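Long-range contacts in trwC protein (Escherichia coli, PDB 1OMH), which acts as a conjugative relaxase, its N-terminal domain recognising and processing the origin-of-transfer DNA of a plasmid: residues 106-110 with 159-163; 197-201 with 216-220; 208-212 with 221-226. Numbering follows the deposited sequence.

Contact 1: residues 106-110 with 159-163. With SO4 (sulfate ion), chain C; nucleotides of chain A.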
loop_
_atom_site.group_PDB
_atom_site.type_symbol
_atom_site.label_atom_id
_atom_site.label_comp_id
_atom_site.label_asym_id
_atom_site.label_seq_id
_atom_site.Cartn_x
_atom_site.Cartn_y
_atom_site.Cartn_z
ATOM N N ILE B 106 -12.352 5.815 11.431
ATOM C CA ILE B 106 -11.700 4.596 10.970
ATOM C C ILE B 106 -10.695 4.994 9.892
ATOM O O ILE B 106 -9.595 4.436 9.813
ATOM C CB ILE B 106 -12.711 3.601 10.367
ATOM C CG1 ILE B 106 -13.747 3.210 11.417
ATOM C CG2 ILE B 106 -11.980 2.355 9.844
ATOM C CD1 ILE B 106 -13.173 2.481 12.596
ATOM N N ILE B 107 -11.072 5.967 9.069
ATOM C CA ILE B 107 -10.185 6.438 8.017
ATOM C C ILE B 107 -8.919 6.977 8.670
ATOM O O ILE B 107 -7.809 6.658 8.258
ATOM C CB ILE B 107 -10.832 7.559 7.172
ATOM C CG1 ILE B 107 -12.110 7.041 6.512
ATOM C CG2 ILE B 107 -9.852 8.037 6.097
ATOM C CD1 ILE B 107 -11.893 5.874 5.579
ATOM N N LYS B 108 -9.092 7.799 9.697
ATOM C CA LYS B 108 -7.952 8.364 10.410
ATOM C C LYS B 108 -7.128 7.249 11.065
ATOM O O LYS B 108 -5.900 7.331 11.128
ATOM C CB LYS B 108 -8.435 9.343 11.484
ATOM C CG LYS B 108 -7.319 9.903 12.353
ATOM N N ALA B 109 -7.807 6.215 11.557
ATOM C CA ALA B 109 -7.127 5.092 12.197
ATOM C C ALA B 109 -6.193 4.416 11.193
ATOM O O ALA B 109 -5.047 4.089 11.513
ATOM C CB ALA B 109 -8.145 4.090 12.729
ATOM N N HIS B 110 -6.697 4.207 9.982
ATOM C CA HIS B 110 -5.923 3.592 8.908
ATOM C C HIS B 110 -4.720 4.473 8.568
ATOM O O HIS B 110 -3.592 3.990 8.496
ATOM C CB HIS B 110 -6.808 3.418 7.664
ATOM C CG HIS B 110 -6.044 3.132 6.408
ATOM N ND1 HIS B 110 -5.577 1.877 6.083
ATOM C CD2 HIS B 110 -5.650 3.950 5.405
ATOM C CE1 HIS B 110 -4.928 1.934 4.932
ATOM N NE2 HIS B 110 -4.958 3.181 4.500
ATOM N N GLN B 159 -12.938 -0.641 -0.296
ATOM C CA GLN B 159 -11.605 -1.209 -0.135
ATOM C C GLN B 159 -10.623 -0.113 0.247
ATOM O O GLN B 159 -9.994 0.521 -0.611
ATOM C CB GLN B 159 -11.188 -1.879 -1.453
ATOM C CG GLN B 159 -9.836 -2.591 -1.457
ATOM C CD GLN B 159 -9.745 -3.725 -0.454
ATOM O OE1 GLN B 159 -10.760 -4.258 0.014
ATOM N NE2 GLN B 159 -8.519 -4.115 -0.128
ATOM N N LEU B 160 -10.499 0.113 1.548
ATOM C CA LEU B 160 -9.609 1.147 2.069
ATOM C C LEU B 160 -8.154 0.709 1.977
ATOM O O LEU B 160 -7.738 -0.241 2.638
ATOM C CB LEU B 160 -9.978 1.449 3.527
ATOM C CG LEU B 160 -9.204 2.523 4.290
ATOM C CD1 LEU B 160 -9.329 3.873 3.584
ATOM C CD2 LEU B 160 -9.759 2.614 5.712
ATOM N N HIS B 161 -7.381 1.401 1.150
ATOM C CA HIS B 161 -5.977 1.068 0.992
ATOM C C HIS B 161 -5.177 2.293 0.595
ATOM O O HIS B 161 -5.706 3.239 -0.001
ATOM C CB HIS B 161 -5.784 -0.040 -0.055
ATOM C CG HIS B 161 -6.276 0.313 -1.426
ATOM N ND1 HIS B 161 -7.616 0.445 -1.727
ATOM C CD2 HIS B 161 -5.612 0.528 -2.588
ATOM C CE1 HIS B 161 -7.754 0.723 -3.010
ATOM N NE2 HIS B 161 -6.551 0.779 -3.557
ATOM N N THR B 162 -3.894 2.275 0.931
ATOM C CA THR B 162 -3.018 3.388 0.612
ATOM C C THR B 162 -1.782 2.906 -0.106
ATOM O O THR B 162 -1.157 1.918 0.302
ATOM C CB THR B 162 -2.555 4.145 1.876
ATOM O OG1 THR B 162 -3.682 4.738 2.527
ATOM C CG2 THR B 162 -1.559 5.249 1.501
ATOM N N HIS B 163 -1.453 3.598 -1.190
ATOM C CA HIS B 163 -0.264 3.293 -1.966
ATOM C C HIS B 163 0.814 4.230 -1.449
ATOM O O HIS B 163 0.779 5.422 -1.738
ATOM C CB HIS B 163 -0.490 3.582 -3.452
ATOM C CG HIS B 163 -1.320 2.556 -4.155
ATOM N ND1 HIS B 163 -0.844 1.298 -4.465
ATOM C CD2 HIS B 163 -2.594 2.599 -4.614
ATOM C CE1 HIS B 163 -1.787 0.614 -5.085
ATOM N NE2 HIS B 163 -2.860 1.380 -5.188
HETATM S S SO4 C . -5.902 0.285 -7.265
HETATM O O1 SO4 C . -6.157 1.726 -7.453
HETATM O O2 SO4 C . -7.180 -0.434 -7.086
HETATM O O3 SO4 C . -5.066 0.092 -6.065
HETATM O O4 SO4 C . -5.203 -0.242 -8.453
ATOM P P DT A 23 -9.875 -12.129 3.395
ATOM O OP1 DT A 23 -10.625 -11.601 4.561
ATOM O OP2 DT A 23 -10.172 -13.489 2.887
ATOM O "O5'" DT A 23 -9.951 -11.074 2.193
ATOM C "C5'" DT A 23 -11.221 -10.582 1.678
ATOM C "C4'" DT A 23 -11.103 -9.107 1.348
ATOM O "O4'" DT A 23 -10.514 -8.463 2.485
ATOM C "C3'" DT A 23 -10.280 -8.689 0.114
ATOM O "O3'" DT A 23 -11.208 -7.889 -0.637
ATOM C "C2'" DT A 23 -9.547 -7.440 0.577
ATOM C "C1'" DT A 23 -9.639 -7.442 2.090
ATOM N N1 DT A 23 -8.441 -7.500 2.947
ATOM C C2 DT A 23 -7.427 -6.595 2.754
ATOM O O2 DT A 23 -7.388 -5.834 1.803
ATOM N N3 DT A 23 -6.458 -6.610 3.728
ATOM C C4 DT A 23 -6.397 -7.440 4.834
ATOM O O4 DT A 23 -5.484 -7.307 5.646
ATOM C C5 DT A 23 -7.462 -8.417 4.929
ATOM C C7 DT A 23 -7.477 -9.385 6.070
ATOM C C6 DT A 23 -8.403 -8.407 3.985
ATOM P P DC A 24 -11.285 -7.922 -2.243
ATOM O OP1 DC A 24 -11.961 -6.633 -2.545
ATOM O OP2 DC A 24 -11.914 -9.203 -2.657
ATOM O "O5'" DC A 24 -9.788 -7.886 -2.793
ATOM C "C5'" DC A 24 -9.021 -6.675 -2.897
ATOM C "C4'" DC A 24 -7.614 -7.025 -3.323
ATOM O "O4'" DC A 24 -7.165 -8.109 -2.485
ATOM C "C3'" DC A 24 -7.495 -7.521 -4.770
ATOM O "O3'" DC A 24 -6.696 -6.498 -5.404
ATOM C "C2'" DC A 24 -6.440 -8.614 -4.688
ATOM C "C1'" DC A 24 -6.361 -8.999 -3.228
ATOM N N1 DC A 24 -6.640 -10.382 -2.813
ATOM C C2 DC A 24 -5.653 -11.344 -3.042
ATOM O O2 DC A 24 -4.646 -11.017 -3.675
ATOM N N3 DC A 24 -5.822 -12.596 -2.564
ATOM C C4 DC A 24 -6.931 -12.905 -1.890
ATOM N N4 DC A 24 -7.045 -14.144 -1.406
ATOM C C5 DC A 24 -7.975 -11.956 -1.678
ATOM C C6 DC A 24 -7.794 -10.720 -2.163
#
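Helix 104-122 packs here on one face of the five-stranded antiparallel sheet of this relaxase, behind the histidine-bearing central strand 158-167 that marks the HUH-type nuclease fold. The short axes pass 9.9 Å apart at -33°, and side chains alternate along the strand, so one face serves the helix and the other the DNA and metal site. Q159 belongs to the latter: its amide NE2 donates to O2 of DT23 of chain A at 2.8 Å, at the edge of the thymine base, while K92 holds its other polar atom. L160 points toward the helix and provides most of the apolar contact. Its CD1 meets I107 CD1 at 3.8 Å, its CD2 lies 3.6 Å from H110 CB, and its CG sits over the face of the H110 imidazole in a CH-pi contact, 4.0 Å from the ring centroid. A branched leucine can fill this gap between isoleucine and ring. H161 turns away from the helix; its ND1 donates to Q159 O at 2.6 Å, which leaves NE2 facing the metal site. T162 returns to the helix side: T162 OG1 and H110 NE2 form a 2.8 Å hydrogen bond at the imidazole edge, in which either could be the donor, and H110 ND1 bonds to Y196 OH. H163 again faces the site, oriented by D85. With H150, H161 and H163 bind zinc or copper in other crystals of this protein; in this metal-free structure a sulfate ion stands nearby, and its O3 accepts from H161 NE2 at 3.0 Å and from H163 NE2 at 2.7 Å.

Contact 2: residues 197-201 with 216-220. With nucleotides of chain A.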
loop_
_atom_site.group_PDB
_atom_site.type_symbol
_atom_site.label_atom_id
_atom_site.label_comp_id
_atom_site.label_asym_id
_atom_site.label_seq_id
_atom_site.Cartn_x
_atom_site.Cartn_y
_atom_site.Cartn_z
ATOM N N ASN B 197 -0.926 -3.906 11.055
ATOM C CA ASN B 197 -2.008 -4.664 11.673
ATOM C C ASN B 197 -2.173 -4.287 13.150
ATOM O O ASN B 197 -3.282 -4.008 13.613
ATOM C CB ASN B 197 -1.712 -6.160 11.555
ATOM C CG ASN B 197 -2.967 -7.001 11.464
ATOM O OD1 ASN B 197 -2.988 -8.151 11.903
ATOM N ND2 ASN B 197 -4.018 -6.441 10.874
ATOM N N ALA B 198 -1.065 -4.288 13.884
ATOM C CA ALA B 198 -1.069 -3.952 15.309
ATOM C C ALA B 198 -1.573 -2.538 15.579
ATOM O O ALA B 198 -2.456 -2.342 16.413
ATOM C CB ALA B 198 0.341 -4.116 15.893
ATOM N N GLU B 199 -0.995 -1.556 14.887
ATOM C CA GLU B 199 -1.384 -0.165 15.057
ATOM C C GLU B 199 -2.849 0.057 14.712
ATOM O O GLU B 199 -3.557 0.783 15.419
ATOM C CB GLU B 199 -0.521 0.744 14.181
ATOM C CG GLU B 199 0.955 0.755 14.545
ATOM C CD GLU B 199 1.223 1.464 15.855
ATOM O OE1 GLU B 199 2.375 1.412 16.330
ATOM O OE2 GLU B 199 0.284 2.079 16.408
ATOM N N LEU B 200 -3.303 -0.555 13.621
ATOM C CA LEU B 200 -4.698 -0.403 13.202
ATOM C C LEU B 200 -5.635 -0.942 14.283
ATOM O O LEU B 200 -6.571 -0.264 14.707
ATOM C CB LEU B 200 -4.957 -1.156 11.890
ATOM C CG LEU B 200 -6.412 -1.117 11.410
ATOM C CD1 LEU B 200 -6.826 0.320 11.167
ATOM C CD2 LEU B 200 -6.564 -1.951 10.129
ATOM N N ALA B 201 -5.363 -2.165 14.723
ATOM C CA ALA B 201 -6.160 -2.810 15.754
ATOM C C ALA B 201 -6.209 -1.942 17.009
ATOM O O ALA B 201 -7.266 -1.775 17.620
ATOM C CB ALA B 201 -5.582 -4.178 16.078
ATOM N N ASP B 216 -3.705 -16.131 11.818
ATOM C CA ASP B 216 -2.913 -15.819 10.633
ATOM C C ASP B 216 -2.311 -14.480 11.014
ATOM O O ASP B 216 -1.360 -14.000 10.398
ATOM C CB ASP B 216 -3.790 -15.634 9.388
ATOM N N GLY B 217 -2.893 -13.895 12.056
ATOM C CA GLY B 217 -2.458 -12.603 12.541
ATOM C C GLY B 217 -3.474 -11.559 12.121
ATOM O O GLY B 217 -3.480 -10.441 12.634
ATOM N N ASN B 218 -4.345 -11.940 11.188
ATOM C CA ASN B 218 -5.374 -11.044 10.665
ATOM C C ASN B 218 -6.607 -10.939 11.555
ATOM O O ASN B 218 -6.855 -11.800 12.400
ATOM C CB ASN B 218 -5.799 -11.505 9.268
ATOM C CG ASN B 218 -4.693 -11.351 8.246
ATOM O OD1 ASN B 218 -4.411 -12.258 7.463
ATOM N ND2 ASN B 218 -4.063 -10.192 8.247
ATOM N N PHE B 219 -7.379 -9.876 11.352
ATOM C CA PHE B 219 -8.597 -9.663 12.119
ATOM C C PHE B 219 -9.643 -8.900 11.316
ATOM O O PHE B 219 -9.348 -8.301 10.285
ATOM C CB PHE B 219 -8.308 -8.866 13.394
ATOM C CG PHE B 219 -7.949 -7.428 13.143
ATOM C CD1 PHE B 219 -6.623 -7.050 12.984
ATOM C CD2 PHE B 219 -8.941 -6.454 13.048
ATOM C CE1 PHE B 219 -6.280 -5.729 12.732
ATOM C CE2 PHE B 219 -8.611 -5.122 12.793
ATOM C CZ PHE B 219 -7.274 -4.756 12.636
ATOM N N ASP B 220 -10.873 -8.940 11.814
ATOM C CA ASP B 220 -12.001 -8.234 11.220
ATOM C C ASP B 220 -12.844 -7.777 12.402
ATOM O O ASP B 220 -12.675 -8.276 13.516
ATOM C CB ASP B 220 -12.821 -9.168 10.325
ATOM C CG ASP B 220 -12.399 -9.100 8.869
ATOM O OD1 ASP B 220 -12.563 -8.025 8.250
ATOM O OD2 ASP B 220 -11.903 -10.120 8.350
ATOM P P DT A 21 1.215 -14.303 0.009
ATOM O OP1 DT A 21 0.343 -15.169 -0.828
ATOM O OP2 DT A 21 1.427 -12.897 -0.379
ATOM O "O5'" DT A 21 0.708 -14.377 1.518
ATOM C "C5'" DT A 21 0.381 -15.631 2.126
ATOM C "C4'" DT A 21 -0.474 -15.425 3.359
ATOM O "O4'" DT A 21 0.183 -14.476 4.238
ATOM C "C3'" DT A 21 -1.863 -14.834 3.079
ATOM O "O3'" DT A 21 -2.824 -15.891 3.273
ATOM C "C2'" DT A 21 -2.141 -14.004 4.321
ATOM C "C1'" DT A 21 -0.783 -13.714 4.941
ATOM N N1 DT A 21 -0.344 -12.296 5.045
ATOM C C2 DT A 21 -1.167 -11.425 5.747
ATOM O O2 DT A 21 -2.229 -11.756 6.247
ATOM N N3 DT A 21 -0.696 -10.139 5.842
ATOM C C4 DT A 21 0.481 -9.637 5.322
ATOM O O4 DT A 21 0.768 -8.448 5.501
ATOM C C5 DT A 21 1.293 -10.594 4.593
ATOM C C7 DT A 21 2.587 -10.141 3.993
ATOM C C6 DT A 21 0.843 -11.856 4.488
#
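A two-stranded antiparallel hairpin, strands 211-213 and 219-221, lies against helix 189-206 beside the bound DNA, and this contact is where the start of its second strand meets the helix. The nearest backbone pairs are N197 with N218, CA to CA 7.3 Å, and A201 with F219, 8.1 Å, a spacing wide enough for one layer of side chains. F219 fills that layer. It points toward the helix, and its ring lies obliquely against N197, L200 and A201, one turn of the helix. An aromatic residue suits the place because its flat ring spans that turn, while the small methyl of A201 lets it come close. L200 extends the apolar patch inward to P91 and to A113 of helix 104-122, and L211 of the first hairpin strand also touches the phenyl ring. Toward the loop the surface becomes polar: the N197 side chain lies beside the G217 carbonyl and obliquely against the F219 ring. G217 has a positive phi of 105°, where a side chain would collide with the preceding carbonyl oxygen, so glycine fits the bend. N218 then turns its CA-to-CB bond away from the helix, and its side chain reaches DT21 of chain A, bringing the hairpin loop up to the DNA. In the hydrophobic part, F219 CZ stands 3.8 Å from L200 CD2, and F219 CE1 3.8 Å from A201 CB.

Contact 3: residues 208-212 with 221-226; sequences GYQLR and LAHIDR. With nucleotides of chain A.
The open end of the 211-213/219-221 beta hairpin leads here through a type I turn, L221 to I224, into a helix N-capped by D225. Residues 209-212 are extended after a Schellman motif at G208. L211 and L221 form a non-hydrogen-bonded antiparallel pair, CA-CA 4.8 Å; their CD2 atoms meet at 3.7 Å, and L221 CD2 lies 4.0 Å from Y209 CB. A222 N donates to Q210 O (3.0 Å); I224 N to L221 O (3.2 Å) closes the turn. R212, with chi1 to chi3 t, t, p, donates to I224 O from NH1 at 3.0 Å and weakly from NH2 at 3.3 Å. Three waters add bonds, joining R212 NH1 to A222 O, R212 NH2 to R226 NH2, and Q210 N to H223 ND1. R226 holds the DT23 phosphate of chain A, NH2 to OP1 3.1 Å, NH1 to OP2 3.3 Å. Y209 OH bonds D103, just before helix 104-122; H223 NE2 bonds Q97, which Y209, L221 and I224 touch, so this end rests on helix 92-99, with L211 against helix 189-206.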
loop_
_atom_site.group_PDB
_atom_site.type_symbol
_atom_site.label_atom_id
_atom_site.label_comp_id
_atom_site.label_asym_id
_atom_site.label_seq_id
_atom_site.Cartn_x
_atom_site.Cartn_y
_atom_site.Cartn_z
ATOM N N GLY B 208 -13.746 1.776 20.263
ATOM C CA GLY B 208 -14.781 0.945 20.842
ATOM C C GLY B 208 -15.225 -0.259 20.034
ATOM O O GLY B 208 -16.328 -0.769 20.250
ATOM N N TYR B 209 -14.396 -0.715 19.099
ATOM C CA TYR B 209 -14.748 -1.889 18.306
ATOM C C TYR B 209 -14.066 -3.116 18.881
ATOM O O TYR B 209 -12.955 -3.023 19.400
ATOM C CB TYR B 209 -14.298 -1.741 16.842
ATOM C CG TYR B 209 -15.019 -0.666 16.072
ATOM C CD1 TYR B 209 -14.393 0.541 15.769
ATOM C CD2 TYR B 209 -16.343 -0.845 15.672
ATOM C CE1 TYR B 209 -15.072 1.550 15.087
ATOM C CE2 TYR B 209 -17.027 0.155 14.993
ATOM C CZ TYR B 209 -16.388 1.344 14.705
ATOM O OH TYR B 209 -17.074 2.328 14.042
ATOM N N GLN B 210 -14.735 -4.263 18.802
ATOM C CA GLN B 210 -14.126 -5.496 19.269
ATOM C C GLN B 210 -13.628 -6.192 18.008
ATOM O O GLN B 210 -14.276 -6.120 16.961
ATOM C CB GLN B 210 -15.129 -6.392 19.994
ATOM C CG GLN B 210 -14.449 -7.565 20.704
ATOM C CD GLN B 210 -15.365 -8.290 21.668
ATOM O OE1 GLN B 210 -16.021 -7.670 22.503
ATOM N NE2 GLN B 210 -15.405 -9.616 21.567
ATOM N N LEU B 211 -12.487 -6.862 18.113
ATOM C CA LEU B 211 -11.893 -7.540 16.971
ATOM C C LEU B 211 -11.923 -9.054 17.091
ATOM O O LEU B 211 -11.793 -9.606 18.182
ATOM C CB LEU B 211 -10.444 -7.078 16.796
ATOM C CG LEU B 211 -10.219 -5.564 16.855
ATOM C CD1 LEU B 211 -8.743 -5.263 16.678
ATOM C CD2 LEU B 211 -11.042 -4.873 15.775
ATOM N N ARG B 212 -12.086 -9.716 15.952
ATOM C CA ARG B 212 -12.110 -11.168 15.891
ATOM C C ARG B 212 -10.905 -11.621 15.074
ATOM O O ARG B 212 -10.840 -11.366 13.869
ATOM C CB ARG B 212 -13.407 -11.649 15.222
ATOM C CG ARG B 212 -13.480 -13.159 14.992
ATOM C CD ARG B 212 -14.705 -13.552 14.153
ATOM N NE ARG B 212 -14.553 -13.222 12.734
ATOM C CZ ARG B 212 -15.347 -12.389 12.063
ATOM N NH1 ARG B 212 -16.358 -11.787 12.677
ATOM N NH2 ARG B 212 -15.134 -12.164 10.770
ATOM N N LEU B 221 -13.731 -6.819 12.171
ATOM C CA LEU B 221 -14.598 -6.341 13.233
ATOM C C LEU B 221 -15.531 -7.495 13.596
ATOM O O LEU B 221 -16.165 -8.086 12.725
ATOM C CB LEU B 221 -15.389 -5.128 12.752
ATOM C CG LEU B 221 -14.507 -3.972 12.267
ATOM C CD1 LEU B 221 -15.382 -2.807 11.829
ATOM C CD2 LEU B 221 -13.567 -3.542 13.383
ATOM N N ALA B 222 -15.612 -7.808 14.887
ATOM C CA ALA B 222 -16.431 -8.919 15.376
ATOM C C ALA B 222 -17.919 -8.930 15.005
ATOM O O ALA B 222 -18.530 -9.995 14.954
ATOM C CB ALA B 222 -16.284 -9.031 16.895
ATOM N N HIS B 223 -18.509 -7.771 14.738
ATOM C CA HIS B 223 -19.934 -7.743 14.413
ATOM C C HIS B 223 -20.281 -7.972 12.940
ATOM O O HIS B 223 -21.452 -7.902 12.559
ATOM C CB HIS B 223 -20.561 -6.430 14.890
ATOM C CG HIS B 223 -19.915 -5.205 14.319
ATOM N ND1 HIS B 223 -18.634 -4.819 14.645
ATOM C CD2 HIS B 223 -20.386 -4.275 13.456
ATOM C CE1 HIS B 223 -18.343 -3.696 14.008
ATOM N NE2 HIS B 223 -19.388 -3.346 13.281
ATOM N N ILE B 224 -19.274 -8.245 12.113
ATOM C CA ILE B 224 -19.510 -8.492 10.693
ATOM C C ILE B 224 -18.966 -9.883 10.381
ATOM O O ILE B 224 -17.772 -10.135 10.549
ATOM C CB ILE B 224 -18.806 -7.423 9.825
ATOM C CG1 ILE B 224 -19.327 -6.033 10.202
ATOM C CG2 ILE B 224 -19.058 -7.692 8.347
ATOM C CD1 ILE B 224 -18.678 -4.893 9.447
ATOM N N ASP B 225 -19.837 -10.787 9.933
ATOM C CA ASP B 225 -19.407 -12.156 9.658
ATOM C C ASP B 225 -18.786 -12.396 8.289
ATOM O O ASP B 225 -18.807 -11.529 7.415
ATOM C CB ASP B 225 -20.562 -13.149 9.883
ATOM C CG ASP B 225 -21.682 -12.997 8.874
ATOM O OD1 ASP B 225 -21.396 -12.748 7.685
ATOM O OD2 ASP B 225 -22.860 -13.154 9.262
ATOM N N ARG B 226 -18.245 -13.597 8.121
ATOM C CA ARG B 226 -17.582 -14.005 6.890
ATOM C C ARG B 226 -18.440 -13.924 5.630
ATOM O O ARG B 226 -17.963 -13.480 4.590
ATOM C CB ARG B 226 -17.019 -15.420 7.074
ATOM C CG ARG B 226 -16.537 -16.141 5.810
ATOM C CD ARG B 226 -15.524 -15.358 4.972
ATOM N NE ARG B 226 -14.482 -14.698 5.752
ATOM C CZ ARG B 226 -13.385 -14.160 5.222
ATOM N NH1 ARG B 226 -13.178 -14.212 3.912
ATOM N NH2 ARG B 226 -12.508 -13.542 5.995
ATOM P P DT A 23 -9.875 -12.129 3.395
ATOM O OP1 DT A 23 -10.625 -11.601 4.561
ATOM O OP2 DT A 23 -10.172 -13.489 2.887
ATOM O "O5'" DT A 23 -9.951 -11.074 2.193
ATOM C "C5'" DT A 23 -11.221 -10.582 1.678
ATOM C "C4'" DT A 23 -11.103 -9.107 1.348
ATOM O "O4'" DT A 23 -10.514 -8.463 2.485
ATOM C "C3'" DT A 23 -10.280 -8.689 0.114
ATOM O "O3'" DT A 23 -11.208 -7.889 -0.637
ATOM C "C2'" DT A 23 -9.547 -7.440 0.577
ATOM C "C1'" DT A 23 -9.639 -7.442 2.090
ATOM N N1 DT A 23 -8.441 -7.500 2.947
ATOM C C2 DT A 23 -7.427 -6.595 2.754
ATOM O O2 DT A 23 -7.388 -5.834 1.803
ATOM N N3 DT A 23 -6.458 -6.610 3.728
ATOM C C4 DT A 23 -6.397 -7.440 4.834
ATOM O O4 DT A 23 -5.484 -7.307 5.646
ATOM C C5 DT A 23 -7.462 -8.417 4.929
ATOM C C7 DT A 23 -7.477 -9.385 6.070
ATOM C C6 DT A 23 -8.403 -8.407 3.985
HETATM O O HOH W 1 -17.478 -4.747 17.161
HETATM O O HOH W 2 -12.712 -12.657 8.758
HETATM O O HOH W 3 -17.284 -12.349 15.661
#

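Contact 1 is buried between the central sheet and helix 104-122, contact 2 partly buried, and contact 3 lies at the surface, about 17 Å from contact 1 between centres. Contacts 2 and 3 share the hairpin of strands 211-213 and 219-221, joined where R212 N and D220 O lie 2.9 Å apart, and A201 CB touches L211 CD1 at 3.4 Å. L200 CD1 reaches H110 N of contact 1 at 4.1 Å, and I106 CD1 meets Y209 CE1 of contact 3 at 3.3 Å. Chemistry follows depth: contact 1 combines leucine packing with a histidine-threonine bond, contact 2 relies on one phenyl ring, and contact 3 on backbone carbonyls, arginine and water. All three also reach the DNA.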